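Long-range contacts in Sn-glycerol-3-phosphate ABC transporter substrate-binding protein UspB (Mycobacterium tuberculosis, PDB 4MFI), which probably delivers glycerophosphocholine to an ATP-binding cassette importer, acting as its extracytoplasmic substrate-binding subunit: residues 97-102 with 305-310; 103-108 with 385-390; 154-159 with 372-377; 175-180 with 291-296. One frame throughout, in Å; residues are numbered along the deposited sequence.

Interaction 1: 97-102 with 305-310; sequences VVLLDD and GGAGLA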
# COMPACT_ATOMS: atom_id res chain seq x y z
N VAL A 97 -5.35 15.52 -13.51
CA VAL A 97 -5.48 14.39 -12.60
C VAL A 97 -4.13 13.69 -12.59
O VAL A 97 -3.59 13.37 -13.65
CB VAL A 97 -6.57 13.40 -13.08
CG1 VAL A 97 -6.62 12.17 -12.18
CG2 VAL A 97 -7.93 14.10 -13.12
N VAL A 98 -3.57 13.49 -11.40
CA VAL A 98 -2.24 12.89 -11.30
C VAL A 98 -2.20 11.75 -10.28
O VAL A 98 -2.79 11.85 -9.19
CB VAL A 98 -1.14 13.96 -10.99
CG1 VAL A 98 -1.41 14.66 -9.65
CG2 VAL A 98 0.25 13.35 -11.03
N LEU A 99 -1.53 10.67 -10.65
CA LEU A 99 -1.41 9.49 -9.80
C LEU A 99 -0.22 9.64 -8.84
O LEU A 99 0.94 9.67 -9.26
CB LEU A 99 -1.22 8.26 -10.68
CG LEU A 99 -1.17 6.89 -9.99
CD1 LEU A 99 -2.50 6.62 -9.30
CD2 LEU A 99 -0.87 5.80 -11.00
N LEU A 100 -0.52 9.74 -7.54
CA LEU A 100 0.52 9.95 -6.52
C LEU A 100 0.49 8.82 -5.49
O LEU A 100 -0.58 8.44 -5.01
CB LEU A 100 0.30 11.29 -5.82
CG LEU A 100 0.41 12.53 -6.72
CD1 LEU A 100 0.09 13.80 -5.94
CD2 LEU A 100 1.81 12.62 -7.33
N ASP A 101 1.67 8.29 -5.15
CA ASP A 101 1.70 7.15 -4.23
C ASP A 101 1.56 7.55 -2.76
O ASP A 101 1.36 8.72 -2.43
CB ASP A 101 2.88 6.18 -4.49
CG ASP A 101 4.22 6.67 -3.94
OD1 ASP A 101 4.30 7.67 -3.21
OD2 ASP A 101 5.23 5.99 -4.23
N ASP A 102 1.68 6.55 -1.90
CA ASP A 102 1.47 6.72 -0.46
C ASP A 102 2.45 7.67 0.23
O ASP A 102 2.17 8.13 1.33
CB ASP A 102 1.42 5.36 0.26
CG ASP A 102 2.67 4.50 0.06
OD1 ASP A 102 3.46 4.75 -0.87
OD2 ASP A 102 2.86 3.54 0.85
N GLY A 305 -1.51 0.22 0.93
CA GLY A 305 -0.43 0.70 0.09
C GLY A 305 -0.94 1.07 -1.28
O GLY A 305 -2.12 0.89 -1.59
N GLY A 306 -0.05 1.59 -2.12
CA GLY A 306 -0.42 1.95 -3.48
C GLY A 306 -0.60 3.44 -3.70
O GLY A 306 0.04 4.25 -3.03
N ALA A 307 -1.47 3.80 -4.64
CA ALA A 307 -1.55 5.18 -5.12
C ALA A 307 -2.97 5.68 -5.33
O ALA A 307 -3.90 4.90 -5.58
CB ALA A 307 -0.76 5.32 -6.42
N GLY A 308 -3.12 7.00 -5.24
CA GLY A 308 -4.40 7.66 -5.41
C GLY A 308 -4.35 8.75 -6.47
O GLY A 308 -3.28 9.09 -6.98
N LEU A 309 -5.51 9.31 -6.77
CA LEU A 309 -5.63 10.35 -7.78
C LEU A 309 -5.85 11.71 -7.13
O LEU A 309 -6.74 11.87 -6.29
CB LEU A 309 -6.79 10.04 -8.73
CG LEU A 309 -6.70 8.73 -9.51
CD1 LEU A 309 -7.94 8.53 -10.38
CD2 LEU A 309 -5.43 8.70 -10.35
N ALA A 310 -5.03 12.69 -7.52
CA ALA A 310 -5.08 14.03 -6.94
C ALA A 310 -5.30 15.09 -8.03
O ALA A 310 -5.07 14.84 -9.21
CB ALA A 310 -3.78 14.33 -6.19
O HOH W 1 2.55 1.44 -0.86
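V98 to D101 run antiparallel to A307 to A310, the two strand axes coming within 4.5 Å. V98 with A310 and L100 with G308 are the hydrogen-bonded pairs: V98 N to A310 O is 3.0 Å and A310 N to V98 O 2.9 Å, while L100 N to G308 O and G308 N to L100 O are both 2.9 Å, all nearly straight. L99 with L309 and D101 with A307 are the non-hydrogen-bonded pairs; at the latter the backbones draw in to 3.9 Å between CA atoms.

Side chains alternate across the sheet. L99 has CG anti to its backbone N (chi1 -175°), and its CD1 touches A307 CB at 3.6 Å and L309 CD2 at 3.7 Å. On the other face A310 offers its methyl, which meets L100 CD1 at 3.9 Å, beside G308 with no side chain to add. Where the chain turns a corner at G306, a water links G306 N to D102 OD2, the carboxylate bond being weak; that oxygen is held more firmly by Q381. D101 turns its carboxylate away to W104 N.

Helix 78-88 packs against V98, L99, D101 and A307, while helix 317-330 receives V97 and L309. Strand 39-43 lies parallel on the far side of 97-101, and 144-160 flanks 307-310, the strand order of a type II periplasmic binding protein with its one reversed strand.

Interaction 2: 103-108 with 385-390; sequences RWWFHF and RVFLPG
R103 meets V386 where the turn into helix 104-110 passes the end of helix 383-386, with R103 CA directed at V386 O over 3.4 Å in a CA-H...O contact. The side-chain contact centres on F387, whose ring is shared by two aromatic neighbours. F106, with CG anti to its backbone N (chi1 -179°), brings its ring over one face of F387 as an offset stack, centroids 4.0 Å apart and planes at 17°. The overlap is displaced toward the base of F106: F387 CD1 lies 3.4 Å from F106 CB, and F387 CB sits over the F106 face as a CH-pi donor. W105 comes obliquely, its CZ2 3.6 Å from F387 CE1 and its plane perpendicular to the phenyl ring.

R103 lays CG 4.2 Å from R385 O, so R385 takes part through its backbone. R103 bridges to D101, D79 and D392; R385 NH1 binds Q381 and D102, and NE binds S207. The acids probably offset the repulsion between R103 NE and R385 NH2, 5.4 Å apart.

W105, F106 and F387 thus form a buried aromatic cluster, extended by Y383, that fastens the helix following strand 97-101 to the C-terminal helical part of this solute-binding protein.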
# COMPACT_ATOMS: atom_id res chain seq x y z
N ARG A 103 3.58 7.95 -0.42
CA ARG A 103 4.60 8.83 0.15
C ARG A 103 4.60 10.18 -0.55
O ARG A 103 4.77 11.22 0.07
CB ARG A 103 5.99 8.19 0.00
CG ARG A 103 6.10 6.80 0.60
CD ARG A 103 7.23 6.00 -0.04
NE ARG A 103 7.13 6.05 -1.50
CZ ARG A 103 8.17 6.04 -2.33
NH1 ARG A 103 9.42 5.96 -1.86
NH2 ARG A 103 7.96 6.12 -3.65
N TRP A 104 4.39 10.16 -1.86
CA TRP A 104 4.49 11.39 -2.62
C TRP A 104 3.30 12.34 -2.44
O TRP A 104 3.47 13.55 -2.56
CB TRP A 104 4.69 11.09 -4.10
CG TRP A 104 6.10 10.71 -4.48
CD1 TRP A 104 6.56 9.47 -4.83
CD2 TRP A 104 7.23 11.59 -4.54
NE1 TRP A 104 7.91 9.52 -5.11
CE2 TRP A 104 8.34 10.81 -4.95
CE3 TRP A 104 7.42 12.95 -4.31
CZ2 TRP A 104 9.61 11.35 -5.12
CZ3 TRP A 104 8.68 13.49 -4.48
CH2 TRP A 104 9.76 12.69 -4.88
N TRP A 105 2.11 11.82 -2.17
CA TRP A 105 0.96 12.72 -2.10
C TRP A 105 1.15 13.77 -1.00
O TRP A 105 0.86 14.95 -1.23
CB TRP A 105 -0.38 11.97 -1.98
CG TRP A 105 -0.73 11.52 -0.59
CD1 TRP A 105 -0.59 10.25 -0.08
CD2 TRP A 105 -1.28 12.31 0.47
NE1 TRP A 105 -1.02 10.21 1.22
CE2 TRP A 105 -1.45 11.46 1.59
CE3 TRP A 105 -1.65 13.66 0.59
CZ2 TRP A 105 -1.96 11.92 2.80
CZ3 TRP A 105 -2.17 14.11 1.80
CH2 TRP A 105 -2.32 13.24 2.89
N PHE A 106 1.67 13.37 0.16
CA PHE A 106 1.82 14.33 1.26
C PHE A 106 2.92 15.33 0.95
O PHE A 106 2.80 16.51 1.29
CB PHE A 106 2.09 13.64 2.59
CG PHE A 106 2.23 14.59 3.75
CD1 PHE A 106 1.11 15.10 4.39
CD2 PHE A 106 3.49 14.99 4.20
CE1 PHE A 106 1.23 15.98 5.46
CE2 PHE A 106 3.62 15.87 5.26
CZ PHE A 106 2.49 16.37 5.89
N HIS A 107 3.99 14.87 0.31
CA HIS A 107 5.05 15.78 -0.11
C HIS A 107 4.47 16.95 -0.91
O HIS A 107 4.79 18.12 -0.66
CB HIS A 107 6.08 15.04 -0.95
CG HIS A 107 7.05 15.95 -1.63
ND1 HIS A 107 8.14 16.49 -0.99
CD2 HIS A 107 7.06 16.45 -2.89
CE1 HIS A 107 8.80 17.27 -1.83
NE2 HIS A 107 8.16 17.27 -2.99
N PHE A 108 3.61 16.63 -1.87
CA PHE A 108 2.99 17.68 -2.67
C PHE A 108 1.90 18.46 -1.93
O PHE A 108 1.80 19.68 -2.08
CB PHE A 108 2.49 17.11 -3.99
CG PHE A 108 3.60 16.69 -4.91
CD1 PHE A 108 4.46 17.64 -5.45
CD2 PHE A 108 3.79 15.35 -5.23
CE1 PHE A 108 5.49 17.26 -6.30
CE2 PHE A 108 4.83 14.96 -6.08
CZ PHE A 108 5.68 15.92 -6.61
N ARG A 385 6.79 6.67 8.08
CA ARG A 385 6.99 6.00 6.80
C ARG A 385 6.51 6.83 5.61
O ARG A 385 7.21 6.94 4.60
CB ARG A 385 6.35 4.60 6.76
CG ARG A 385 6.71 3.87 5.47
CD ARG A 385 6.15 2.43 5.34
NE ARG A 385 6.66 1.92 4.07
CZ ARG A 385 6.11 2.20 2.89
NH1 ARG A 385 4.98 2.89 2.82
NH2 ARG A 385 6.69 1.77 1.78
N VAL A 386 5.33 7.42 5.72
CA VAL A 386 4.69 8.04 4.55
C VAL A 386 4.76 9.56 4.43
O VAL A 386 4.59 10.09 3.32
CB VAL A 386 3.21 7.60 4.39
CG1 VAL A 386 3.14 6.12 3.99
CG2 VAL A 386 2.39 7.90 5.65
N PHE A 387 4.97 10.27 5.54
CA PHE A 387 5.00 11.74 5.52
C PHE A 387 6.39 12.32 5.74
O PHE A 387 6.63 13.50 5.47
CB PHE A 387 4.08 12.32 6.60
CG PHE A 387 2.61 12.07 6.40
CD1 PHE A 387 2.11 11.52 5.21
CD2 PHE A 387 1.71 12.40 7.40
CE1 PHE A 387 0.74 11.30 5.04
CE2 PHE A 387 0.34 12.20 7.23
CZ PHE A 387 -0.14 11.64 6.05
N LEU A 388 7.29 11.51 6.26
CA LEU A 388 8.64 11.95 6.61
C LEU A 388 9.54 11.57 5.44
O LEU A 388 9.62 10.40 5.08
CB LEU A 388 9.07 11.25 7.90
CG LEU A 388 10.30 11.73 8.66
CD1 LEU A 388 10.27 11.16 10.07
CD2 LEU A 388 11.60 11.36 7.95
N PRO A 389 10.22 12.56 4.84
CA PRO A 389 11.01 12.31 3.62
C PRO A 389 12.01 11.17 3.78
O PRO A 389 12.82 11.19 4.70
CB PRO A 389 11.76 13.64 3.42
CG PRO A 389 10.85 14.66 4.01
CD PRO A 389 10.23 13.98 5.22
N GLY A 390 11.91 10.19 2.88
CA GLY A 390 12.76 9.01 2.91
C GLY A 390 12.55 8.04 4.07
O GLY A 390 13.32 7.09 4.21

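Interaction 3: 154-159 with 372-377; sequences TPLFYY and LDQLPH
Q374 carries CG anti to its backbone N (chi1 -170°) and runs on extended, which takes the amide away from the 372-377 backbone toward T154 and P155. T154 holds OG1 between its own backbone N and carbonyl carbon (chi1 74°), turned to the same place. The two groups converge on P155 O. Q374 NE2 donates to it at 3.2 Å, arriving from almost straight beyond the carbonyl bond, although the N-H itself is bent. T154 OG1 donates to that oxygen as well, at 2.8 Å, from a position 41° above the carbonyl plane. One backbone acceptor is therefore gripped by two donors, one from Q374 and one from the neighbouring residue.

A water completes the arrangement by giving a hydrogen to T154 OG1 at 2.6 Å and accepting one from Q374 NE2 at 2.8 Å. It spans the 3.6 Å between OG1 and NE2, and the amide nitrogen gives one hydrogen to the water and one to the carbonyl. Strand 144-160, to which P155 belongs, pairs with 307-310 near one end and with 268-272 and 287-290 near the other, consistent with a strand crossing between the two lobes of a periplasmic binding protein fold; the Q374 bond lies on this passage.

Hydrocarbon borders the polar group. T154 CG2 meets L375 CD2 at 4.0 Å, the side chains crossing at a slant, and the L156 CD1 methyl lies beside the amide nitrogen, 4.1 Å from Q374 NE2. The other end of the amide is also held: Q374 OE1 probably accepts from L292 N, while T154 N is bonded to T273 OG1.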
# COMPACT_ATOMS: atom_id res chain seq x y z
N THR A 154 -2.65 -4.27 -0.14
CA THR A 154 -2.25 -4.47 1.25
C THR A 154 -1.27 -5.62 1.30
O THR A 154 -1.13 -6.37 0.33
CB THR A 154 -3.44 -4.86 2.18
OG1 THR A 154 -3.80 -6.22 1.93
CG2 THR A 154 -4.64 -3.94 1.99
N PRO A 155 -0.58 -5.79 2.44
CA PRO A 155 0.14 -7.05 2.61
C PRO A 155 -0.82 -8.23 2.78
O PRO A 155 -1.99 -8.05 3.15
CB PRO A 155 0.94 -6.82 3.90
CG PRO A 155 1.09 -5.32 3.97
CD PRO A 155 -0.24 -4.82 3.49
N LEU A 156 -0.32 -9.42 2.50
CA LEU A 156 -1.08 -10.65 2.59
C LEU A 156 -0.13 -11.74 3.09
O LEU A 156 1.06 -11.70 2.77
CB LEU A 156 -1.62 -11.01 1.21
CG LEU A 156 -2.77 -12.00 1.13
CD1 LEU A 156 -3.97 -11.48 1.90
CD2 LEU A 156 -3.13 -12.26 -0.33
N PHE A 157 -0.64 -12.68 3.87
CA PHE A 157 0.18 -13.78 4.39
C PHE A 157 0.00 -15.00 3.49
O PHE A 157 -1.07 -15.60 3.45
CB PHE A 157 -0.22 -14.09 5.85
CG PHE A 157 0.73 -15.03 6.55
CD1 PHE A 157 0.66 -16.41 6.34
CD2 PHE A 157 1.66 -14.54 7.45
CE1 PHE A 157 1.54 -17.28 7.00
CE2 PHE A 157 2.54 -15.40 8.12
CZ PHE A 157 2.48 -16.77 7.89
N TYR A 158 1.05 -15.35 2.76
CA TYR A 158 1.02 -16.49 1.85
C TYR A 158 1.61 -17.71 2.54
O TYR A 158 2.64 -17.60 3.22
CB TYR A 158 1.84 -16.18 0.60
CG TYR A 158 1.29 -15.06 -0.26
CD1 TYR A 158 0.42 -15.35 -1.31
CD2 TYR A 158 1.64 -13.73 -0.06
CE1 TYR A 158 -0.09 -14.36 -2.13
CE2 TYR A 158 1.13 -12.71 -0.87
CZ TYR A 158 0.26 -13.04 -1.91
OH TYR A 158 -0.25 -12.06 -2.74
N TYR A 159 0.99 -18.87 2.37
CA TYR A 159 1.53 -20.09 2.97
C TYR A 159 1.43 -21.32 2.09
O TYR A 159 0.46 -21.49 1.34
CB TYR A 159 0.96 -20.34 4.37
CG TYR A 159 -0.52 -20.70 4.46
CD1 TYR A 159 -1.50 -19.71 4.47
CD2 TYR A 159 -0.92 -22.03 4.59
CE1 TYR A 159 -2.85 -20.05 4.58
CE2 TYR A 159 -2.26 -22.37 4.70
CZ TYR A 159 -3.23 -21.38 4.69
OH TYR A 159 -4.55 -21.73 4.81
N LEU A 372 -9.95 -9.10 -0.18
CA LEU A 372 -11.10 -8.22 -0.03
C LEU A 372 -11.54 -8.11 1.42
O LEU A 372 -11.78 -7.00 1.93
CB LEU A 372 -12.27 -8.80 -0.81
CG LEU A 372 -12.49 -8.36 -2.25
CD1 LEU A 372 -13.96 -8.08 -2.47
CD2 LEU A 372 -11.69 -7.13 -2.48
N ASP A 373 -11.68 -9.26 2.07
CA ASP A 373 -12.24 -9.31 3.41
C ASP A 373 -11.35 -8.68 4.46
O ASP A 373 -11.82 -8.31 5.54
CB ASP A 373 -12.59 -10.75 3.78
CG ASP A 373 -13.77 -11.29 2.99
OD1 ASP A 373 -14.51 -10.49 2.38
OD2 ASP A 373 -13.96 -12.53 2.97
N GLN A 374 -10.07 -8.51 4.15
CA GLN A 374 -9.16 -7.87 5.09
C GLN A 374 -9.30 -6.34 5.10
O GLN A 374 -8.88 -5.69 6.06
CB GLN A 374 -7.70 -8.28 4.80
CG GLN A 374 -6.74 -7.84 5.89
CD GLN A 374 -5.31 -8.31 5.72
OE1 GLN A 374 -4.61 -8.53 6.70
NE2 GLN A 374 -4.87 -8.47 4.47
N LEU A 375 -9.87 -5.76 4.05
CA LEU A 375 -9.94 -4.30 3.95
C LEU A 375 -10.53 -3.52 5.15
O LEU A 375 -10.00 -2.47 5.52
CB LEU A 375 -10.63 -3.87 2.64
CG LEU A 375 -9.72 -3.96 1.41
CD1 LEU A 375 -10.48 -3.66 0.12
CD2 LEU A 375 -8.52 -3.03 1.54
N PRO A 376 -11.61 -4.04 5.78
CA PRO A 376 -12.16 -3.32 6.94
C PRO A 376 -11.26 -3.41 8.16
O PRO A 376 -11.54 -2.76 9.17
CB PRO A 376 -13.47 -4.05 7.23
CG PRO A 376 -13.80 -4.77 5.97
CD PRO A 376 -12.49 -5.15 5.37
N HIS A 377 -10.19 -4.20 8.07
CA HIS A 377 -9.31 -4.47 9.20
C HIS A 377 -7.92 -3.94 8.95
O HIS A 377 -6.92 -4.48 9.42
CB HIS A 377 -9.30 -5.97 9.48
CG HIS A 377 -10.67 -6.54 9.65
ND1 HIS A 377 -11.45 -6.26 10.74
CD2 HIS A 377 -11.41 -7.34 8.85
CE1 HIS A 377 -12.61 -6.88 10.62
NE2 HIS A 377 -12.61 -7.54 9.48
O HOH W 2 -5.86 -7.78 1.89

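Interaction 4: 175-180 with 291-296; sequences QSWSEF and PLPTGP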
# COMPACT_ATOMS: atom_id res chain seq x y z
N GLN A 175 -2.85 -16.99 14.10
CA GLN A 175 -3.76 -16.12 14.83
C GLN A 175 -3.03 -14.93 15.44
O GLN A 175 -3.62 -13.88 15.68
CB GLN A 175 -4.43 -16.91 15.96
CG GLN A 175 -5.54 -17.84 15.52
CD GLN A 175 -6.83 -17.10 15.22
OE1 GLN A 175 -6.91 -15.88 15.39
NE2 GLN A 175 -7.84 -17.83 14.79
N SER A 176 -1.75 -15.13 15.73
CA SER A 176 -0.90 -14.07 16.26
C SER A 176 0.50 -14.28 15.72
O SER A 176 0.87 -15.40 15.34
CB SER A 176 -0.88 -14.08 17.80
OG SER A 176 -0.26 -15.25 18.30
N TRP A 177 1.30 -13.23 15.71
CA TRP A 177 2.70 -13.40 15.35
C TRP A 177 3.44 -14.32 16.31
O TRP A 177 4.33 -15.07 15.90
CB TRP A 177 3.38 -12.04 15.19
CG TRP A 177 3.02 -11.41 13.87
CD1 TRP A 177 2.16 -10.36 13.66
CD2 TRP A 177 3.47 -11.83 12.58
NE1 TRP A 177 2.07 -10.10 12.31
CE2 TRP A 177 2.85 -10.99 11.63
CE3 TRP A 177 4.33 -12.83 12.14
CZ2 TRP A 177 3.09 -11.12 10.26
CZ3 TRP A 177 4.56 -12.96 10.78
CH2 TRP A 177 3.94 -12.11 9.85
N SER A 178 3.05 -14.30 17.59
CA SER A 178 3.68 -15.19 18.56
C SER A 178 3.34 -16.66 18.31
O SER A 178 4.19 -17.53 18.48
CB SER A 178 3.36 -14.76 19.99
OG SER A 178 4.01 -13.53 20.26
N GLU A 179 2.11 -16.95 17.87
CA GLU A 179 1.80 -18.31 17.45
C GLU A 179 2.66 -18.71 16.26
O GLU A 179 3.20 -19.82 16.21
CB GLU A 179 0.32 -18.48 17.09
CG GLU A 179 -0.05 -19.93 16.77
CD GLU A 179 -1.44 -20.11 16.19
OE1 GLU A 179 -1.88 -19.27 15.38
OE2 GLU A 179 -2.11 -21.11 16.55
N PHE A 180 2.80 -17.81 15.29
CA PHE A 180 3.62 -18.12 14.13
C PHE A 180 5.05 -18.41 14.54
O PHE A 180 5.69 -19.32 14.02
CB PHE A 180 3.60 -17.02 13.08
CG PHE A 180 4.39 -17.40 11.87
CD1 PHE A 180 3.96 -18.47 11.09
CD2 PHE A 180 5.58 -16.76 11.54
CE1 PHE A 180 4.69 -18.90 9.99
CE2 PHE A 180 6.31 -17.18 10.42
CZ PHE A 180 5.87 -18.25 9.66
N PRO A 291 -5.24 -13.31 6.00
CA PRO A 291 -4.99 -11.95 6.47
C PRO A 291 -3.83 -11.97 7.45
O PRO A 291 -3.52 -13.02 8.04
CB PRO A 291 -6.29 -11.58 7.20
CG PRO A 291 -6.84 -12.87 7.64
CD PRO A 291 -6.47 -13.88 6.57
N LEU A 292 -3.17 -10.84 7.62
CA LEU A 292 -2.13 -10.75 8.63
C LEU A 292 -2.77 -10.94 10.01
O LEU A 292 -3.93 -10.58 10.20
CB LEU A 292 -1.42 -9.40 8.56
CG LEU A 292 -0.26 -9.28 7.56
CD1 LEU A 292 -0.67 -9.57 6.12
CD2 LEU A 292 0.35 -7.89 7.69
N PRO A 293 -2.01 -11.49 10.97
CA PRO A 293 -2.53 -11.54 12.34
C PRO A 293 -2.92 -10.15 12.83
O PRO A 293 -2.25 -9.15 12.55
CB PRO A 293 -1.33 -12.04 13.14
CG PRO A 293 -0.49 -12.79 12.16
CD PRO A 293 -0.67 -12.07 10.85
N THR A 294 -4.02 -10.08 13.57
CA THR A 294 -4.42 -8.82 14.16
C THR A 294 -3.67 -8.63 15.48
O THR A 294 -2.94 -9.51 15.94
CB THR A 294 -5.92 -8.78 14.43
OG1 THR A 294 -6.24 -9.69 15.48
CG2 THR A 294 -6.68 -9.17 13.18
N GLY A 295 -3.83 -7.46 16.08
CA GLY A 295 -3.40 -7.27 17.46
C GLY A 295 -4.48 -7.79 18.40
O GLY A 295 -5.42 -8.45 17.97
N PRO A 296 -4.34 -7.48 19.69
CA PRO A 296 -5.33 -7.91 20.69
C PRO A 296 -6.71 -7.37 20.36
O PRO A 296 -6.81 -6.26 19.82
CB PRO A 296 -4.82 -7.28 21.98
CG PRO A 296 -3.37 -7.09 21.76
CD PRO A 296 -3.20 -6.78 20.30
O HOH W 3 -5.55 -12.58 14.13
O HOH W 4 -3.87 -11.61 17.61
O HOH W 5 -0.33 -10.82 16.36
O HOH W 6 0.09 -8.21 11.56
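Q175 meets P293 and T294 through its backbone: its carbonyl oxygen lies 3.9 Å from P293 CB and receives hydrogens from two waters. One of them accepts from T294 N, and the other also donates to T294 O, so Q175 O is tied to both ends of the T294 backbone without a direct bond. S176 follows at the N-cap of helix 177-191, where its OG accepts from E179 N at 2.9 Å. Its CA rests 3.7 Å from P293 CB, S176 and P293 being the pair whose CA atoms come nearest.

W177 is the main partner of P293. Its CG lies beside its own backbone N (chi1 -78°), and P293 CG stands over one face of the indole, 3.8 Å from the five-membered ring centroid and 11° off the normal, a well-formed CH-pi contact. P293 CD touches the same face, 3.7 Å from NE1. This proline belongs to the chain leaving strand 287-290 on its way to 307-310, so the contact sets that connection against the N-terminal turn of a helix in one alpha/beta lobe of the binding-protein fold. The indole also packs on V270 of strand 268-272 and on helix 211-216.

At the edge of the indole, in its plane, NE1 donates to a water at 2.8 Å, which in turn donates to P293 O at 2.7 Å. W177 N uses another water to reach T294 O. Farther along, E179 OE1 accepts from Q175 N at 2.8 Å, nearly along its C-O axis, and OE2 forms a salt bridge with R172.

In the fold
Along the chain, interactions 1 and 2 alternate their segments, strand 97-101 leading directly into helix 104-110; their centres are about 12 Å apart and D102 joins them to R385. Interactions 3 and 4, also about 12 Å apart by centres, meet where Q374 probably bonds to L292. About 20 Å separates the centres of interactions 1 and 3, yet the mixed sheet connects them through neighbouring strands 307-310 and 144-160. Interaction 4 falls between the segments of each of the others in sequence. Interactions 1 and 2 thus fall in one part of the fold and 3 and 4 in the other, with strand 144-160 running between them, consistent with the two-lobed binding-protein fold.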